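Local coordinates for cellulosome protein dockerin type I (Clostridium thermocellum, PDB 2WZ8) that probably binds carbohydrate through a family 35 carbohydrate-binding module, a calcium-containing part of a protein of the bacterium's cellulosome, at residues Y11-P16 with Q36-I41; V65-N70 with N140-A145; C88-N93 with I127-G132; K98-F103 with D114-Y119. All coordinates share one frame; numbering follows the deposited sequence.

Contact 1: Y11-P16 with Q36-I41; sequences YEAEDP and QYVGWI. With CA (calcium ion), chain B.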
# COMPACT_ATOMS: atom_id res chain seq x y z
N TYR A 11 -0.19 -8.14 6.72
CA TYR A 11 -0.67 -6.93 7.39
C TYR A 11 -1.81 -6.29 6.60
O TYR A 11 -1.65 -5.89 5.44
CB TYR A 11 0.46 -5.90 7.55
CG TYR A 11 1.69 -6.49 8.21
CD1 TYR A 11 1.84 -6.46 9.58
CD2 TYR A 11 2.67 -7.12 7.46
CE1 TYR A 11 2.96 -7.02 10.21
CE2 TYR A 11 3.80 -7.70 8.08
CZ TYR A 11 3.94 -7.62 9.44
OH TYR A 11 5.04 -8.20 10.05
N GLU A 12 -2.95 -6.19 7.26
CA GLU A 12 -4.10 -5.51 6.67
C GLU A 12 -3.84 -4.02 6.62
O GLU A 12 -3.31 -3.44 7.57
CB GLU A 12 -5.37 -5.79 7.45
CG GLU A 12 -5.80 -7.24 7.38
CD GLU A 12 -6.37 -7.70 6.02
OE1 GLU A 12 -6.59 -6.86 5.11
OE2 GLU A 12 -6.58 -8.96 5.89
N ALA A 13 -4.25 -3.38 5.54
CA ALA A 13 -4.08 -1.93 5.43
C ALA A 13 -4.80 -1.20 6.59
O ALA A 13 -4.34 -0.20 7.14
CB ALA A 13 -4.59 -1.46 4.08
N GLU A 14 -5.98 -1.71 6.93
CA GLU A 14 -6.86 -1.15 7.96
C GLU A 14 -6.47 -1.51 9.39
O GLU A 14 -7.14 -1.12 10.33
CB GLU A 14 -8.30 -1.59 7.73
CG GLU A 14 -8.53 -3.12 7.87
CD GLU A 14 -8.35 -3.94 6.60
OE1 GLU A 14 -7.65 -3.48 5.65
OE2 GLU A 14 -8.89 -5.06 6.53
N ASP A 15 -5.41 -2.29 9.53
CA ASP A 15 -4.94 -2.69 10.88
C ASP A 15 -4.88 -1.44 11.76
O ASP A 15 -4.32 -0.42 11.35
CB ASP A 15 -3.55 -3.31 10.76
CG ASP A 15 -3.01 -3.90 12.05
OD1 ASP A 15 -3.25 -3.38 13.13
OD2 ASP A 15 -2.25 -4.87 11.94
N PRO A 16 -5.42 -1.51 12.99
CA PRO A 16 -5.46 -0.28 13.80
C PRO A 16 -4.10 0.18 14.32
O PRO A 16 -3.95 1.29 14.83
CB PRO A 16 -6.44 -0.65 14.92
CG PRO A 16 -6.30 -2.08 15.04
CD PRO A 16 -6.20 -2.58 13.63
N GLN A 36 -12.29 -4.76 4.82
CA GLN A 36 -11.94 -3.34 4.74
C GLN A 36 -10.70 -3.13 3.88
O GLN A 36 -9.89 -4.06 3.66
CB GLN A 36 -11.63 -2.74 6.13
CG GLN A 36 -12.77 -2.70 7.14
CD GLN A 36 -12.26 -2.05 8.44
OE1 GLN A 36 -12.15 -0.85 8.51
NE2 GLN A 36 -11.94 -2.85 9.42
N TYR A 37 -10.53 -1.88 3.48
CA TYR A 37 -9.35 -1.39 2.73
C TYR A 37 -9.10 0.04 3.13
O TYR A 37 -9.86 0.64 3.91
CB TYR A 37 -9.53 -1.52 1.22
CG TYR A 37 -10.58 -0.57 0.71
CD1 TYR A 37 -10.23 0.68 0.21
CD2 TYR A 37 -11.92 -0.91 0.75
CE1 TYR A 37 -11.18 1.57 -0.19
CE2 TYR A 37 -12.90 0.00 0.33
CZ TYR A 37 -12.51 1.22 -0.15
OH TYR A 37 -13.45 2.14 -0.58
N VAL A 38 -7.98 0.60 2.65
CA VAL A 38 -7.68 2.02 2.85
C VAL A 38 -7.72 2.72 1.51
O VAL A 38 -7.10 2.30 0.56
CB VAL A 38 -6.35 2.23 3.61
CG1 VAL A 38 -6.00 3.71 3.65
CG2 VAL A 38 -6.48 1.71 4.99
N GLY A 39 -8.50 3.80 1.45
CA GLY A 39 -8.68 4.61 0.25
C GLY A 39 -8.20 6.02 0.46
O GLY A 39 -7.81 6.42 1.56
N TRP A 40 -8.32 6.78 -0.60
CA TRP A 40 -7.99 8.22 -0.68
C TRP A 40 -6.56 8.48 -0.26
O TRP A 40 -6.23 9.45 0.42
CB TRP A 40 -9.01 9.06 0.08
CG TRP A 40 -10.33 8.87 -0.56
CD1 TRP A 40 -11.32 7.99 -0.18
CD2 TRP A 40 -10.78 9.44 -1.81
NE1 TRP A 40 -12.35 8.01 -1.09
CE2 TRP A 40 -12.05 8.89 -2.09
CE3 TRP A 40 -10.22 10.34 -2.70
CZ2 TRP A 40 -12.77 9.21 -3.24
CZ3 TRP A 40 -10.94 10.68 -3.83
CH2 TRP A 40 -12.21 10.12 -4.08
N ILE A 41 -5.70 7.57 -0.72
CA ILE A 41 -4.24 7.73 -0.59
C ILE A 41 -3.76 8.50 -1.80
O ILE A 41 -3.75 8.01 -2.91
CB ILE A 41 -3.51 6.38 -0.52
CG1 ILE A 41 -4.05 5.48 0.58
CG2 ILE A 41 -2.01 6.59 -0.35
CD1 ILE A 41 -3.65 4.01 0.40
CA CA B . -8.05 -5.39 4.14
O HOH W 1 -9.79 -1.53 11.40
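E14 and Q36 meet at a calcium ion, and the side chain of E14 shows how. Its CB lies beside Q36 CB, 3.9 Å away. CG sits between the backbone N and the carbonyl carbon (chi1 64°) and packs against the same methylene, with E14 CG 3.6 Å from Q36 CB; it also passes near Q36 NE2. The chain then bends at chi2 (-89°), which places CD 3.5 Å from Q36 CB. At the tip both carboxylate oxygens hold the calcium, OE1 at 2.5 Å from the ion and OE2 nearly as close. The carbonyl O of Q36 binds the ion at 2.3 Å, and so does E12 OE1. E14 OE1 and Q36 O therefore approach to 3.1 Å although both are acceptors, their mutual repulsion presumably offset by the metal between them.

Nearer the backbone, a water donates to E14 O and accepts from Q36 NE2, joining backbone to side chain. R26 also donates to E14 O. Beside this polar patch, A13 CB rests on V38 CG2 at 3.8 Å. E12 and E14 both reach the ion from the type I turn that runs from E12 to D15. S33 O and two oxygens of D142 complete seven oxygen ligands. The result is a calcium site at the edge of the beta-sandwich, consistent with the structural calcium of family 6 and 35 modules.

Contact 2: V65-N70 with N140-A145; sequences VVQFAN and NIDKIA. With CA (calcium ion), chain B.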
# COMPACT_ATOMS: atom_id res chain seq x y z
N VAL A 65 4.17 -8.30 -1.32
CA VAL A 65 3.02 -8.56 -2.16
C VAL A 65 1.90 -7.61 -1.72
O VAL A 65 1.42 -7.68 -0.59
CB VAL A 65 2.51 -10.02 -2.01
CG1 VAL A 65 1.35 -10.27 -3.01
CG2 VAL A 65 3.62 -11.04 -2.19
N VAL A 66 1.52 -6.72 -2.62
CA VAL A 66 0.51 -5.70 -2.34
C VAL A 66 -0.78 -6.11 -3.00
O VAL A 66 -0.83 -6.34 -4.21
CB VAL A 66 0.96 -4.32 -2.86
CG1 VAL A 66 -0.08 -3.23 -2.56
CG2 VAL A 66 2.34 -3.90 -2.30
N GLN A 67 -1.83 -6.20 -2.19
CA GLN A 67 -3.19 -6.46 -2.70
C GLN A 67 -3.94 -5.14 -2.75
O GLN A 67 -4.01 -4.43 -1.78
CB GLN A 67 -3.93 -7.50 -1.87
CG GLN A 67 -5.29 -7.86 -2.47
CD GLN A 67 -5.84 -9.17 -1.99
OE1 GLN A 67 -6.90 -9.22 -1.32
NE2 GLN A 67 -5.15 -10.23 -2.31
N PHE A 68 -4.48 -4.84 -3.92
CA PHE A 68 -4.96 -3.49 -4.24
C PHE A 68 -6.10 -3.51 -5.24
O PHE A 68 -6.28 -4.51 -5.96
CB PHE A 68 -3.79 -2.63 -4.77
CG PHE A 68 -3.34 -3.02 -6.15
CD1 PHE A 68 -3.86 -2.40 -7.27
CD2 PHE A 68 -2.46 -4.08 -6.32
CE1 PHE A 68 -3.52 -2.79 -8.53
CE2 PHE A 68 -2.13 -4.50 -7.60
CZ PHE A 68 -2.65 -3.84 -8.70
N ALA A 69 -6.81 -2.38 -5.33
CA ALA A 69 -7.80 -2.14 -6.38
C ALA A 69 -7.49 -0.83 -7.07
O ALA A 69 -7.07 0.12 -6.44
CB ALA A 69 -9.22 -2.17 -5.83
N ASN A 70 -7.72 -0.80 -8.37
CA ASN A 70 -7.52 0.40 -9.18
C ASN A 70 -8.40 0.34 -10.42
O ASN A 70 -8.09 -0.42 -11.33
CB ASN A 70 -6.06 0.55 -9.63
CG ASN A 70 -5.90 1.62 -10.73
OD1 ASN A 70 -6.73 2.53 -10.82
ND2 ASN A 70 -4.87 1.48 -11.56
N ASN A 140 -6.22 1.89 -4.14
CA ASN A 140 -6.75 1.49 -2.83
C ASN A 140 -5.98 0.25 -2.37
O ASN A 140 -5.78 -0.69 -3.14
CB ASN A 140 -8.24 1.21 -2.91
CG ASN A 140 -9.06 2.43 -3.20
OD1 ASN A 140 -8.56 3.55 -3.13
ND2 ASN A 140 -10.32 2.22 -3.51
N ILE A 141 -5.55 0.24 -1.12
CA ILE A 141 -4.71 -0.84 -0.58
C ILE A 141 -5.52 -1.67 0.39
O ILE A 141 -6.11 -1.15 1.33
CB ILE A 141 -3.43 -0.33 0.06
CG1 ILE A 141 -2.67 0.60 -0.90
CG2 ILE A 141 -2.56 -1.50 0.58
CD1 ILE A 141 -2.08 -0.02 -2.06
N ASP A 142 -5.56 -2.97 0.12
CA ASP A 142 -6.29 -3.95 0.95
C ASP A 142 -5.43 -4.51 2.09
O ASP A 142 -5.80 -4.52 3.28
CB ASP A 142 -6.83 -5.06 0.04
CG ASP A 142 -7.67 -6.08 0.75
OD1 ASP A 142 -8.00 -5.90 1.95
OD2 ASP A 142 -8.09 -7.04 0.06
N LYS A 143 -4.27 -5.01 1.70
CA LYS A 143 -3.30 -5.63 2.61
C LYS A 143 -1.96 -5.76 1.89
O LYS A 143 -1.88 -5.59 0.68
CB LYS A 143 -3.77 -7.01 3.10
CG LYS A 143 -4.00 -8.00 2.02
CD LYS A 143 -4.18 -9.41 2.57
CE LYS A 143 -4.60 -10.41 1.52
NZ LYS A 143 -4.65 -11.83 2.01
N ILE A 144 -0.93 -6.06 2.66
CA ILE A 144 0.38 -6.47 2.16
C ILE A 144 0.82 -7.76 2.83
O ILE A 144 0.36 -8.12 3.92
CB ILE A 144 1.45 -5.35 2.34
CG1 ILE A 144 1.83 -5.15 3.80
CG2 ILE A 144 1.03 -4.02 1.65
CD1 ILE A 144 2.96 -4.17 3.99
N ALA A 145 1.70 -8.48 2.15
CA ALA A 145 2.36 -9.63 2.69
C ALA A 145 3.83 -9.55 2.42
O ALA A 145 4.24 -9.07 1.37
CB ALA A 145 1.77 -10.92 2.10
CA CA B . -8.05 -5.39 4.14
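V66 meets I141 and I144 on the inner face of this antiparallel pair, its side chain at a slant to each. I141 is bent at chi2 (-70°), which carries CD1 to 3.8 Å from V66 CG1 and also brings it near F68 CB. The other methyl, V66 CG2, looks toward I144 CG2 at 4.2 Å. F68 directs its ring away from 140-145, and V66 O lies in the ring plane at its edge.

Q67 and K143 lie on the reverse face and cross, K143 CG 3.9 Å from Q67 CB. D142 runs beside Q67 in the same direction, amide and carboxylate planes 52° apart. D142 and K143 thus both stand opposite Q67, a classic beta bulge: K143 O accepts from Q67 N at 2.9 Å, and D142 N donates to Q67 O at 2.9 Å. At the bulge D142 gives calcium two ligands, OD1 at 2.2 Å and its own carbonyl O. On either side of it V65 pairs with A145 and A69 with N140, the N140 N to A69 O bond being weak.

Strand 140-147 is flanked by 9-12, whose Y11 is hydrogen-bonded to I144 through the backbone, while strand 60-69 has 112-120 as its other neighbour. F51 and L49 of strand 49-56 pack on I144 and I141 from the facing sheet.

Contact 3: C88-N93 with I127-G132; sequences CSISVN and IRFYNG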
# COMPACT_ATOMS: atom_id res chain seq x y z
N CYS A 88 2.10 4.98 -7.14
CA CYS A 88 2.34 5.13 -5.73
C CYS A 88 3.80 5.24 -5.38
O CYS A 88 4.61 4.52 -5.94
CB CYS A 88 1.71 3.97 -4.96
SG CYS A 88 1.51 4.20 -3.19
N SER A 89 4.11 6.11 -4.42
CA SER A 89 5.43 6.21 -3.81
C SER A 89 5.45 5.29 -2.60
O SER A 89 4.52 5.28 -1.79
CB SER A 89 5.70 7.66 -3.32
OG SER A 89 5.72 8.58 -4.41
N ILE A 90 6.53 4.55 -2.45
CA ILE A 90 6.72 3.65 -1.29
C ILE A 90 8.03 4.02 -0.61
O ILE A 90 9.09 3.98 -1.23
CB ILE A 90 6.74 2.17 -1.78
CG1 ILE A 90 5.40 1.89 -2.54
CG2 ILE A 90 7.05 1.22 -0.63
CD1 ILE A 90 5.32 0.60 -3.29
N SER A 91 7.94 4.36 0.68
CA SER A 91 9.09 4.70 1.51
C SER A 91 9.21 3.75 2.64
O SER A 91 8.32 3.59 3.42
CB SER A 91 8.91 6.13 2.04
OG SER A 91 9.86 6.47 3.04
N VAL A 92 10.37 3.11 2.71
CA VAL A 92 10.69 2.15 3.77
C VAL A 92 11.56 2.81 4.83
O VAL A 92 12.60 3.37 4.50
CB VAL A 92 11.38 0.92 3.18
CG1 VAL A 92 11.74 -0.06 4.27
CG2 VAL A 92 10.52 0.24 2.11
N ASN A 93 11.11 2.79 6.07
CA ASN A 93 11.87 3.36 7.19
C ASN A 93 12.27 4.82 6.94
O ASN A 93 13.38 5.28 7.25
CB ASN A 93 13.10 2.49 7.49
CG ASN A 93 12.75 1.09 7.94
OD1 ASN A 93 13.36 0.09 7.47
ND2 ASN A 93 11.80 0.99 8.83
N ILE A 127 6.58 1.00 6.50
CA ILE A 127 6.39 1.12 5.07
C ILE A 127 5.25 2.08 4.80
O ILE A 127 4.13 1.82 5.20
CB ILE A 127 6.13 -0.25 4.36
CG1 ILE A 127 7.19 -1.31 4.76
CG2 ILE A 127 6.06 -0.05 2.86
CD1 ILE A 127 6.94 -2.74 4.21
N ARG A 128 5.55 3.20 4.14
CA ARG A 128 4.56 4.25 3.81
C ARG A 128 4.28 4.30 2.34
O ARG A 128 5.17 4.33 1.49
CB ARG A 128 5.09 5.62 4.28
CG ARG A 128 4.06 6.73 4.10
CD ARG A 128 4.52 8.11 4.58
NE ARG A 128 4.74 8.15 6.01
CZ ARG A 128 4.87 9.26 6.73
NH1 ARG A 128 4.79 10.44 6.11
NH2 ARG A 128 5.06 9.19 8.02
N PHE A 129 2.99 4.40 2.06
CA PHE A 129 2.41 4.52 0.73
C PHE A 129 1.78 5.91 0.64
O PHE A 129 1.02 6.35 1.50
CB PHE A 129 1.29 3.47 0.57
CG PHE A 129 1.77 2.04 0.46
CD1 PHE A 129 1.75 1.38 -0.76
CD2 PHE A 129 2.15 1.35 1.57
CE1 PHE A 129 2.15 0.04 -0.84
CE2 PHE A 129 2.61 0.04 1.49
CZ PHE A 129 2.57 -0.62 0.28
N TYR A 130 2.17 6.64 -0.40
CA TYR A 130 1.62 7.98 -0.64
C TYR A 130 1.74 8.38 -2.09
O TYR A 130 2.45 7.75 -2.87
CB TYR A 130 2.37 9.00 0.24
CG TYR A 130 3.84 9.24 -0.08
CD1 TYR A 130 4.21 10.30 -0.88
CD2 TYR A 130 4.85 8.41 0.41
CE1 TYR A 130 5.53 10.54 -1.16
CE2 TYR A 130 6.19 8.65 0.11
CZ TYR A 130 6.51 9.70 -0.68
OH TYR A 130 7.85 9.97 -0.96
N ASN A 131 1.05 9.44 -2.47
CA ASN A 131 1.28 10.06 -3.76
C ASN A 131 1.17 11.57 -3.56
O ASN A 131 0.12 12.07 -3.19
CB ASN A 131 0.27 9.52 -4.80
CG ASN A 131 0.52 10.05 -6.19
OD1 ASN A 131 0.96 11.18 -6.36
ND2 ASN A 131 0.15 9.26 -7.20
N GLY A 132 2.29 12.25 -3.76
CA GLY A 132 2.41 13.68 -3.49
C GLY A 132 1.92 14.61 -4.54
O GLY A 132 1.88 15.84 -4.33
O HOH W 2 4.66 11.00 -4.80
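Strands 88-92 and 127-130 run antiparallel, their axes 4.7 Å apart at closest and their directions 161° apart. S89 and S91 are hydrogen-bonded partners of Y130 and R128, whereas I90 and V92 form non-hydrogen-bonded pairs with F129 and I127. Each hydrogen-bonded pair carries two bonds; R128 N to S91 O, at 2.9 Å, is almost straight at the hydrogen.

On the S89 face, the Y130 ring lies across its partner S89. Its CG lies between the backbone N and the carbonyl carbon (chi1 66°), and the ring lays one face on S89 CB, which stands 3.4 Å above the ring plane over its centre, a CH-pi contact. S91 CB comes instead to the edge of that ring, 4.2 Å from Y130 CE2. The hydroxyl of S89 is hydrogen-bonded to E97, and a water donates to S89 OG while accepting from G132 N. S91 OG is hydrogen-bonded to G95 O.

These strands lie side by side within the five-stranded sheet of a beta-sandwich of jelly-roll type, and their other face looks into its core. There C88 SG lies at the edge of the F129 ring, near its plane and 3.7 Å from CD1, a sulfur-aromatic contact. I90 runs alongside F129, its CD1 4.0 Å from F129 CE1, and also alongside I127, where the two CG2 methyls of I90 and I127 are 3.8 Å apart. M64 of the opposing sheet packs on I90, I127 and F129. R128 leads away from 88-93, with NE hydrogen-bonded to Q50 OE1 and its guanidinium against the ring of Y48 in a cation-pi contact.

Contact 4: K98-F103 with D114-Y119; sequences KGHYFF and DIIDVY. With MG (magnesium ion), chain C.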
# COMPACT_ATOMS: atom_id res chain seq x y z
N LYS A 98 10.44 4.82 -3.61
CA LYS A 98 10.46 3.97 -4.77
C LYS A 98 9.08 4.02 -5.39
O LYS A 98 8.10 3.66 -4.76
CB LYS A 98 10.80 2.55 -4.35
CG LYS A 98 11.12 1.57 -5.47
CD LYS A 98 11.26 0.15 -4.93
CE LYS A 98 11.48 -0.91 -6.04
NZ LYS A 98 12.21 -2.14 -5.52
N GLY A 99 9.02 4.49 -6.61
CA GLY A 99 7.76 4.60 -7.34
C GLY A 99 7.35 3.27 -7.94
O GLY A 99 8.18 2.50 -8.43
N HIS A 100 6.05 3.01 -7.92
CA HIS A 100 5.48 1.85 -8.60
C HIS A 100 4.20 2.21 -9.32
O HIS A 100 3.33 2.88 -8.77
CB HIS A 100 5.21 0.74 -7.58
CG HIS A 100 4.97 -0.60 -8.20
ND1 HIS A 100 5.99 -1.40 -8.66
CD2 HIS A 100 3.82 -1.30 -8.40
CE1 HIS A 100 5.48 -2.52 -9.14
NE2 HIS A 100 4.16 -2.48 -9.02
N TYR A 101 4.09 1.74 -10.56
CA TYR A 101 2.87 1.90 -11.34
C TYR A 101 2.05 0.64 -11.23
O TYR A 101 2.49 -0.45 -11.60
CB TYR A 101 3.16 2.22 -12.81
CG TYR A 101 3.65 3.62 -13.04
CD1 TYR A 101 2.74 4.65 -13.28
CD2 TYR A 101 4.99 3.92 -13.03
CE1 TYR A 101 3.14 5.92 -13.50
CE2 TYR A 101 5.43 5.26 -13.26
CZ TYR A 101 4.47 6.23 -13.50
OH TYR A 101 4.82 7.55 -13.74
N PHE A 102 0.89 0.81 -10.63
CA PHE A 102 -0.07 -0.28 -10.38
C PHE A 102 -1.08 -0.39 -11.50
O PHE A 102 -1.76 0.60 -11.86
CB PHE A 102 -0.80 -0.03 -9.07
CG PHE A 102 0.01 -0.30 -7.85
CD1 PHE A 102 -0.03 -1.53 -7.25
CD2 PHE A 102 0.81 0.69 -7.28
CE1 PHE A 102 0.75 -1.81 -6.12
CE2 PHE A 102 1.53 0.43 -6.13
CZ PHE A 102 1.50 -0.82 -5.55
N PHE A 103 -1.18 -1.60 -12.04
CA PHE A 103 -2.10 -1.91 -13.14
C PHE A 103 -3.56 -1.73 -12.72
O PHE A 103 -3.92 -1.51 -11.57
CB PHE A 103 -1.84 -3.32 -13.73
CG PHE A 103 -2.02 -4.47 -12.75
CD1 PHE A 103 -3.30 -4.91 -12.39
CD2 PHE A 103 -0.93 -5.15 -12.21
CE1 PHE A 103 -3.44 -5.98 -11.54
CE2 PHE A 103 -1.12 -6.20 -11.33
CZ PHE A 103 -2.35 -6.61 -11.00
N ASP A 114 0.36 -7.35 -6.80
CA ASP A 114 1.64 -7.09 -7.48
C ASP A 114 2.75 -7.08 -6.45
O ASP A 114 2.50 -6.92 -5.26
CB ASP A 114 1.61 -5.79 -8.27
CG ASP A 114 2.61 -5.76 -9.40
OD1 ASP A 114 3.30 -6.79 -9.70
OD2 ASP A 114 2.73 -4.68 -10.01
N ILE A 115 3.95 -7.33 -6.93
CA ILE A 115 5.12 -7.49 -6.06
C ILE A 115 6.08 -6.35 -6.24
O ILE A 115 6.42 -5.92 -7.35
CB ILE A 115 5.83 -8.83 -6.34
CG1 ILE A 115 4.86 -10.00 -6.18
CG2 ILE A 115 7.11 -9.00 -5.45
CD1 ILE A 115 5.37 -11.37 -6.71
N ILE A 116 6.55 -5.90 -5.10
CA ILE A 116 7.54 -4.84 -5.00
C ILE A 116 8.64 -5.28 -4.05
O ILE A 116 8.37 -5.66 -2.93
CB ILE A 116 6.95 -3.50 -4.46
CG1 ILE A 116 5.78 -3.01 -5.32
CG2 ILE A 116 8.02 -2.45 -4.37
CD1 ILE A 116 5.03 -1.88 -4.70
N ASP A 117 9.88 -5.19 -4.49
CA ASP A 117 11.00 -5.56 -3.63
C ASP A 117 11.29 -4.42 -2.66
O ASP A 117 11.28 -3.24 -3.02
CB ASP A 117 12.26 -5.89 -4.44
CG ASP A 117 12.20 -7.25 -5.13
OD1 ASP A 117 11.33 -8.10 -4.86
OD2 ASP A 117 13.09 -7.50 -5.98
N VAL A 118 11.53 -4.78 -1.40
CA VAL A 118 11.85 -3.82 -0.36
C VAL A 118 13.03 -4.31 0.47
O VAL A 118 13.12 -5.49 0.79
CB VAL A 118 10.62 -3.54 0.55
CG1 VAL A 118 9.52 -2.81 -0.24
CG2 VAL A 118 10.08 -4.81 1.23
N TYR A 119 13.90 -3.38 0.85
CA TYR A 119 15.01 -3.68 1.76
C TYR A 119 14.58 -3.33 3.18
O TYR A 119 14.23 -2.17 3.48
CB TYR A 119 16.30 -2.91 1.40
CG TYR A 119 17.46 -3.41 2.23
CD1 TYR A 119 18.21 -4.49 1.81
CD2 TYR A 119 17.74 -2.86 3.47
CE1 TYR A 119 19.25 -4.96 2.55
CE2 TYR A 119 18.78 -3.34 4.25
CZ TYR A 119 19.51 -4.41 3.78
OH TYR A 119 20.58 -4.89 4.52
MG MG C . 4.80 -7.27 -11.12
O HOH W 3 10.42 -4.33 -7.27
O HOH W 4 1.53 -2.97 -11.82
O HOH W 5 4.46 -5.11 -12.07
O HOH W 6 6.25 -6.32 -9.95
O HOH W 7 5.00 -8.96 -9.81
O HOH W 8 3.10 -8.17 -12.11
O HOH W 9 6.19 -7.79 -12.42
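Strands 98-102 and 114-119 run nearly antiparallel, 173° between their directions, but their axes, no nearer than 9.3 Å, are too far apart for backbone pairing, so the contact is made by side chains, one backbone carbonyl and water. H100 meets I116 tip to tip: I116 CG1 stands 3.7 Å above the imidazole plane over its centre, a CH-pi contact. The edge of the H100 ring makes two contacts: NE2 donates to D114 OD2 at 2.8 Å, with the oxygen in the ring plane but the nitrogen well above the carboxylate plane, and CD2 stands 3.5 Å above the centre of the F102 ring.

F102 CZ touches I116 CD1 at 3.8 Å, the two side chains at about a right angle. K98, extended, slides past I116 in the opposite direction until NZ reaches D117 O at 2.9 Å.

D114 OD2 also accepts from two waters, one shared with Y101 O and F103 N, the other itself a magnesium ligand. The imidazole probably helps to orient the carboxylate, whose other oxygen, OD1, binds magnesium at 2.1 Å as the only protein ligand beside five waters. This is a junction between outermost strands of the two sheets, at the rim of a beta-sandwich, with a magnesium ion bound on its outside.

Overall arrangement
Contact 1 closes first along the chain; contact 2 then spans residues 65 to 145, enclosing contact 3, which in turn encloses contact 4. The four-stranded sheet, in the order 9-12, 140-147, 60-69, 112-120, holds both strands of contact 2 and one each of contacts 1 and 4. Contact 3 lies in the five-stranded sheet, and 98-102 of contact 4 is its outermost strand. Contacts 1 and 2, centres 9 Å apart, share the calcium. F129 of contact 3 packs against V66, I141 and I144 of contact 2 between the sheets. Contacts 1 and 4, about 17 Å apart between centres, place calcium and magnesium sites on opposite sides of the compact module.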